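Local atomic coordinates of carbonic anhydrase (PDB entry 4O1J), a protein that probably catalyses the reversible hydration of carbon dioxide to hydrogencarbonate, as a tetrameric beta-class carbonic anhydrase with one zinc ion bound in each subunit. Residues A27-K32 and H38-L43; L122-I127 and P137-R142. One frame throughout, in Å; residues are numbered along the deposited sequence.

Contact 1: residues A27-K32 and H38-L43; sequences AWAGYK and HFFPKL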
loop_
_atom_site.group_PDB
_atom_site.type_symbol
_atom_site.label_atom_id
_atom_site.label_comp_id
_atom_site.label_asym_id
_atom_site.label_seq_id
_atom_site.Cartn_x
_atom_site.Cartn_y
_atom_site.Cartn_z
ATOM N N ALA A 27 14.240 -12.328 32.616
ATOM C CA ALA A 27 14.883 -13.577 33.021
ATOM C C ALA A 27 15.824 -14.079 31.929
ATOM O O ALA A 27 16.965 -14.475 32.202
ATOM C CB ALA A 27 13.843 -14.631 33.355
ATOM N N TRP A 28 15.340 -14.043 30.691
ATOM C CA TRP A 28 16.120 -14.455 29.532
ATOM C C TRP A 28 17.355 -13.587 29.389
ATOM O O TRP A 28 18.431 -14.076 29.068
ATOM C CB TRP A 28 15.279 -14.376 28.258
ATOM C CG TRP A 28 16.075 -14.571 27.012
ATOM C CD1 TRP A 28 16.425 -15.759 26.444
ATOM C CD2 TRP A 28 16.625 -13.543 26.172
ATOM N NE1 TRP A 28 17.163 -15.539 25.304
ATOM C CE2 TRP A 28 17.298 -14.194 25.115
ATOM C CE3 TRP A 28 16.613 -12.145 26.215
ATOM C CZ2 TRP A 28 17.954 -13.482 24.104
ATOM C CZ3 TRP A 28 17.268 -11.442 25.207
ATOM C CH2 TRP A 28 17.929 -12.114 24.168
ATOM N N ALA A 29 17.188 -12.292 29.624
ATOM C CA ALA A 29 18.298 -11.356 29.542
ATOM C C ALA A 29 19.319 -11.622 30.647
ATOM O O ALA A 29 20.521 -11.542 30.408
ATOM C CB ALA A 29 17.792 -9.922 29.611
ATOM N N GLY A 30 18.845 -11.944 31.851
ATOM C CA GLY A 30 19.753 -12.255 32.944
ATOM C C GLY A 30 20.574 -13.496 32.628
ATOM O O GLY A 30 21.799 -13.523 32.824
ATOM N N TYR A 31 19.899 -14.513 32.099
ATOM C CA TYR A 31 20.546 -15.772 31.732
ATOM C C TYR A 31 21.550 -15.630 30.585
ATOM O O TYR A 31 22.690 -16.105 30.677
ATOM C CB TYR A 31 19.483 -16.802 31.340
ATOM C CG TYR A 31 20.047 -18.089 30.780
ATOM C CD1 TYR A 31 20.618 -19.052 31.608
ATOM C CD2 TYR A 31 20.028 -18.325 29.407
ATOM C CE1 TYR A 31 21.138 -20.225 31.082
ATOM C CE2 TYR A 31 20.548 -19.486 28.873
ATOM C CZ TYR A 31 21.101 -20.434 29.712
ATOM O OH TYR A 31 21.617 -21.594 29.174
ATOM N N LYS A 32 21.121 -14.962 29.516
ATOM C CA LYS A 32 21.976 -14.687 28.367
ATOM C C LYS A 32 23.190 -13.854 28.771
ATOM O O LYS A 32 24.288 -14.046 28.242
ATOM C CB LYS A 32 21.181 -13.964 27.271
ATOM C CG LYS A 32 20.735 -14.857 26.124
ATOM C CD LYS A 32 21.926 -15.287 25.289
ATOM C CE LYS A 32 21.519 -16.207 24.161
ATOM N NZ LYS A 32 22.718 -16.663 23.408
ATOM N N HIS A 38 29.518 -10.544 27.030
ATOM C CA HIS A 38 29.793 -9.696 25.866
ATOM C C HIS A 38 28.758 -9.864 24.765
ATOM O O HIS A 38 28.863 -9.254 23.706
ATOM C CB HIS A 38 31.188 -9.974 25.298
ATOM C CG HIS A 38 32.299 -9.532 26.194
ATOM N ND1 HIS A 38 33.128 -10.418 26.847
ATOM C CD2 HIS A 38 32.708 -8.294 26.560
ATOM C CE1 HIS A 38 34.006 -9.745 27.570
ATOM N NE2 HIS A 38 33.771 -8.454 27.414
ATOM N N PHE A 39 27.758 -10.694 25.024
ATOM C CA PHE A 39 26.730 -10.995 24.038
ATOM C C PHE A 39 25.943 -9.736 23.661
ATOM O O PHE A 39 25.822 -9.379 22.479
ATOM C CB PHE A 39 25.800 -12.076 24.592
ATOM C CG PHE A 39 24.553 -12.285 23.792
ATOM C CD1 PHE A 39 24.601 -12.909 22.554
ATOM C CD2 PHE A 39 23.324 -11.888 24.293
ATOM C CE1 PHE A 39 23.444 -13.117 21.816
ATOM C CE2 PHE A 39 22.165 -12.093 23.567
ATOM C CZ PHE A 39 22.224 -12.706 22.324
ATOM N N PHE A 40 25.418 -9.061 24.679
ATOM C CA PHE A 40 24.620 -7.862 24.468
ATOM C C PHE A 40 25.417 -6.636 23.995
ATOM O O PHE A 40 24.953 -5.918 23.110
ATOM C CB PHE A 40 23.842 -7.523 25.741
ATOM C CG PHE A 40 22.710 -8.469 26.019
ATOM C CD1 PHE A 40 21.696 -8.642 25.089
ATOM C CD2 PHE A 40 22.657 -9.185 27.209
ATOM C CE1 PHE A 40 20.657 -9.516 25.335
ATOM C CE2 PHE A 40 21.615 -10.057 27.466
ATOM C CZ PHE A 40 20.613 -10.223 26.528
ATOM N N PRO A 41 26.601 -6.375 24.585
ATOM C CA PRO A 41 27.344 -5.230 24.056
ATOM C C PRO A 41 27.744 -5.411 22.595
ATOM O O PRO A 41 27.791 -4.433 21.846
ATOM C CB PRO A 41 28.580 -5.176 24.958
ATOM C CG PRO A 41 28.110 -5.737 26.233
ATOM C CD PRO A 41 27.233 -6.883 25.816
ATOM N N LYS A 42 28.020 -6.649 22.202
ATOM C CA LYS A 42 28.388 -6.940 20.825
ATOM C C LYS A 42 27.160 -6.859 19.918
ATOM O O LYS A 42 27.261 -6.446 18.758
ATOM C CB LYS A 42 29.064 -8.311 20.742
ATOM C CG LYS A 42 29.600 -8.689 19.376
ATOM C CD LYS A 42 30.246 -10.072 19.429
ATOM C CE LYS A 42 30.679 -10.562 18.052
ATOM N NZ LYS A 42 31.247 -11.941 18.117
ATOM N N LEU A 43 26.002 -7.240 20.457
ATOM C CA LEU A 43 24.739 -7.102 19.733
ATOM C C LEU A 43 24.436 -5.651 19.416
ATOM O O LEU A 43 23.974 -5.321 18.324
ATOM C CB LEU A 43 23.573 -7.666 20.538
ATOM C CG LEU A 43 22.981 -8.987 20.066
ATOM C CD1 LEU A 43 21.571 -9.142 20.603
ATOM C CD2 LEU A 43 23.014 -9.088 18.558
#
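K32 lays its aliphatic chain over one face of the F39 ring, with CD 3.9 Å from the ring centroid in a CH-pi contact. The bend at chi2 carries the rest of the chain on across the same ring, and NZ ends 4.2 Å from the F39 centroid, 21° off the normal, a cation-pi contact. Shortening K32 to an alanine is likely to strip that face of F39 of its methylene and ammonium cover, leaving the ring freer to turn. F40 faces the helix with its edge instead. Its rim points at the face of W28 in an offset edge-to-face pair, the planes at 78° and the centroid of F40 5.7 Å from that of the six-membered ring of W28. The closest atoms of the two are W28 CZ3 and F40 CZ, 3.8 Å apart. Beside them A29 O lies near the plane of the F40 ring, 3.5 Å from CE2, and K32 CB comes within 3.9 Å of F40 CZ. F39 CD2 sits over the centre of one F40 face. The axes of residues 27-32 and 39-43 run at 102° and come no closer than 11.6 Å, so side chains make the contact. Q70 and P71, between helix 63-66 and strand 74-79, pack on the K32-F39 side, while helix 63-66 and strand 202-206 of the second subunit bring T65 to W28 and R202 to A29.

Contact 2: residues L122-I127 and P137-R142; sequences LSDGRI and PLKTVR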
loop_
_atom_site.group_PDB
_atom_site.type_symbol
_atom_site.label_atom_id
_atom_site.label_comp_id
_atom_site.label_asym_id
_atom_site.label_seq_id
_atom_site.Cartn_x
_atom_site.Cartn_y
_atom_site.Cartn_z
ATOM N N LEU A 122 -9.305 -20.462 0.567
ATOM C CA LEU A 122 -10.029 -21.626 0.057
ATOM C C LEU A 122 -11.541 -21.550 0.286
ATOM O O LEU A 122 -12.318 -22.105 -0.492
ATOM C CB LEU A 122 -9.470 -22.907 0.681
ATOM C CG LEU A 122 -8.137 -23.389 0.106
ATOM C CD1 LEU A 122 -7.595 -24.545 0.928
ATOM C CD2 LEU A 122 -8.292 -23.798 -1.356
ATOM N N SER A 123 -11.965 -20.863 1.343
ATOM C CA SER A 123 -13.395 -20.693 1.580
ATOM C C SER A 123 -13.951 -19.671 0.593
ATOM O O SER A 123 -13.195 -18.937 -0.050
ATOM C CB SER A 123 -13.680 -20.265 3.017
ATOM O OG SER A 123 -13.266 -18.932 3.243
ATOM N N ASP A 124 -15.267 -19.648 0.435
ATOM C CA ASP A 124 -15.887 -18.706 -0.490
ATOM C C ASP A 124 -16.663 -17.574 0.177
ATOM O O ASP A 124 -17.364 -16.817 -0.498
ATOM C CB ASP A 124 -16.783 -19.451 -1.464
ATOM C CG ASP A 124 -16.041 -19.850 -2.711
ATOM O OD1 ASP A 124 -15.744 -18.952 -3.532
ATOM O OD2 ASP A 124 -15.736 -21.050 -2.860
ATOM N N GLY A 125 -16.530 -17.449 1.491
ATOM C CA GLY A 125 -17.226 -16.394 2.198
ATOM C C GLY A 125 -16.362 -15.155 2.279
ATOM O O GLY A 125 -15.151 -15.226 2.089
ATOM N N ARG A 126 -16.982 -14.012 2.545
ATOM C CA ARG A 126 -16.217 -12.805 2.799
ATOM C C ARG A 126 -15.580 -12.924 4.169
ATOM O O ARG A 126 -16.265 -13.151 5.164
ATOM C CB ARG A 126 -17.103 -11.562 2.721
ATOM C CG ARG A 126 -17.615 -11.269 1.326
ATOM C CD ARG A 126 -17.661 -9.778 1.030
ATOM N NE ARG A 126 -16.370 -9.267 0.570
ATOM C CZ ARG A 126 -16.212 -8.139 -0.119
ATOM N NH1 ARG A 126 -17.267 -7.400 -0.442
ATOM N NH2 ARG A 126 -14.999 -7.749 -0.492
ATOM N N ILE A 127 -14.263 -12.782 4.220
ATOM C CA ILE A 127 -13.559 -12.804 5.494
ATOM C C ILE A 127 -13.772 -11.469 6.200
ATOM O O ILE A 127 -13.672 -11.373 7.425
ATOM C CB ILE A 127 -12.066 -13.096 5.299
ATOM C CG1 ILE A 127 -11.904 -14.401 4.520
ATOM C CG2 ILE A 127 -11.347 -13.188 6.635
ATOM C CD1 ILE A 127 -10.479 -14.776 4.263
ATOM N N PRO A 137 -4.238 -12.073 -3.891
ATOM C CA PRO A 137 -3.307 -12.852 -4.724
ATOM C C PRO A 137 -3.246 -14.344 -4.370
ATOM O O PRO A 137 -2.796 -15.141 -5.199
ATOM C CB PRO A 137 -1.949 -12.181 -4.460
ATOM C CG PRO A 137 -2.115 -11.456 -3.172
ATOM C CD PRO A 137 -3.539 -10.997 -3.162
ATOM N N LEU A 138 -3.685 -14.711 -3.167
ATOM C CA LEU A 138 -3.800 -16.120 -2.784
ATOM C C LEU A 138 -5.089 -16.706 -3.359
ATOM O O LEU A 138 -5.136 -17.870 -3.764
ATOM C CB LEU A 138 -3.769 -16.283 -1.263
ATOM C CG LEU A 138 -2.742 -17.252 -0.667
ATOM C CD1 LEU A 138 -3.001 -17.461 0.817
ATOM C CD2 LEU A 138 -2.749 -18.577 -1.402
ATOM N N LYS A 139 -6.136 -15.887 -3.376
ATOM C CA LYS A 139 -7.402 -16.252 -4.003
ATOM C C LYS A 139 -7.188 -16.424 -5.504
ATOM O O LYS A 139 -7.830 -17.259 -6.141
ATOM C CB LYS A 139 -8.465 -15.184 -3.721
ATOM C CG LYS A 139 -9.897 -15.697 -3.654
ATOM C CD LYS A 139 -10.253 -16.106 -2.220
ATOM C CE LYS A 139 -11.749 -16.332 -2.013
ATOM N NZ LYS A 139 -12.392 -17.141 -3.086
ATOM N N THR A 140 -6.262 -15.648 -6.064
ATOM C CA THR A 140 -5.929 -15.770 -7.481
ATOM C C THR A 140 -5.234 -17.091 -7.764
ATOM O O THR A 140 -5.503 -17.737 -8.769
ATOM C CB THR A 140 -5.035 -14.605 -7.960
ATOM O OG1 THR A 140 -5.767 -13.377 -7.876
ATOM C CG2 THR A 140 -4.602 -14.817 -9.404
ATOM N N VAL A 141 -4.357 -17.504 -6.857
ATOM C CA VAL A 141 -3.708 -18.807 -6.961
ATOM C C VAL A 141 -4.751 -19.923 -6.823
ATOM O O VAL A 141 -4.642 -20.975 -7.457
ATOM C CB VAL A 141 -2.598 -18.965 -5.900
ATOM C CG1 VAL A 141 -2.055 -20.383 -5.884
ATOM C CG2 VAL A 141 -1.476 -17.986 -6.185
ATOM N N ARG A 142 -5.772 -19.674 -6.008
ATOM C CA ARG A 142 -6.862 -20.628 -5.825
ATOM C C ARG A 142 -7.562 -20.890 -7.145
ATOM O O ARG A 142 -7.794 -22.039 -7.526
ATOM C CB ARG A 142 -7.877 -20.108 -4.803
ATOM C CG ARG A 142 -8.648 -21.191 -4.076
ATOM C CD ARG A 142 -10.127 -20.880 -4.004
ATOM N NE ARG A 142 -10.808 -21.328 -5.212
ATOM C CZ ARG A 142 -11.276 -22.561 -5.395
ATOM N NH1 ARG A 142 -11.144 -23.472 -4.438
ATOM N NH2 ARG A 142 -11.879 -22.884 -6.533
#
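With CG of R142 anti to its amide nitrogen (chi1 -153°) and bends at chi2 and chi3, the methylene part of this arginine is carried across the side chain of L122, and CG comes within 3.8 Å of L122 CD2. For its part, L122 has CG anti to the carbonyl carbon (chi1 -77°), which swings CD2 back to the arginine although the CB of the leucine points away from the helix. The two chains meet obliquely and through carbon alone. R142 CD also lies 4.1 Å from L122 CA, so the arginine's aliphatic part runs past the end of helix 116-122.

K139, one turn earlier on helix 136-144, reaches the loop that follows L122. Its CE touches S123 O at 3.6 Å, and NZ stands 3.8 Å from D124 OD1 in a long salt bridge, the two side chains crossing at about a right angle. At this length the bridge is probably a weak electrostatic attraction, while a hydrogen bond to Y143 OH also engages NZ. S123 is the first residue to leave helical geometry, and its OG hydrogen-bonds G120 O in helix 116-122.

L149 of helix 146-151 packs against both L122 and R142, whose NH1 has a weak, long ion pair with D150, and I162 of helix 155-176 packs against L122. The arrangement is that of a helix C-terminus running into a surface loop that the long side chains of a later helix touch. It belongs to the helical region following the zinc ligands H112 and C115 of the beta-carbonic anhydrase fold, with the L122 side chain about 12 Å from the zinc ion.

Contact 1 closes before contact 2 opens along the chain, and the two lie on opposite sides of the chain's centre, their own centres 44 Å apart and their nearest atoms about 32 Å apart. They share no helix or strand. Contact 1 joins helices 16-35 and 39-43 ahead of the first strand of the five-stranded mixed sheet, and contact 2 joins the loop after helix 116-122 to helix 136-144, between strands 106-112 and 190-197. Contact 1 itself adjoins a tetramer interface, its W28, A29 and F40 meeting the second subunit, whereas in contact 2 it is R126, P137, T140 and I127, neighbours of the touching residues, that reach other subunits.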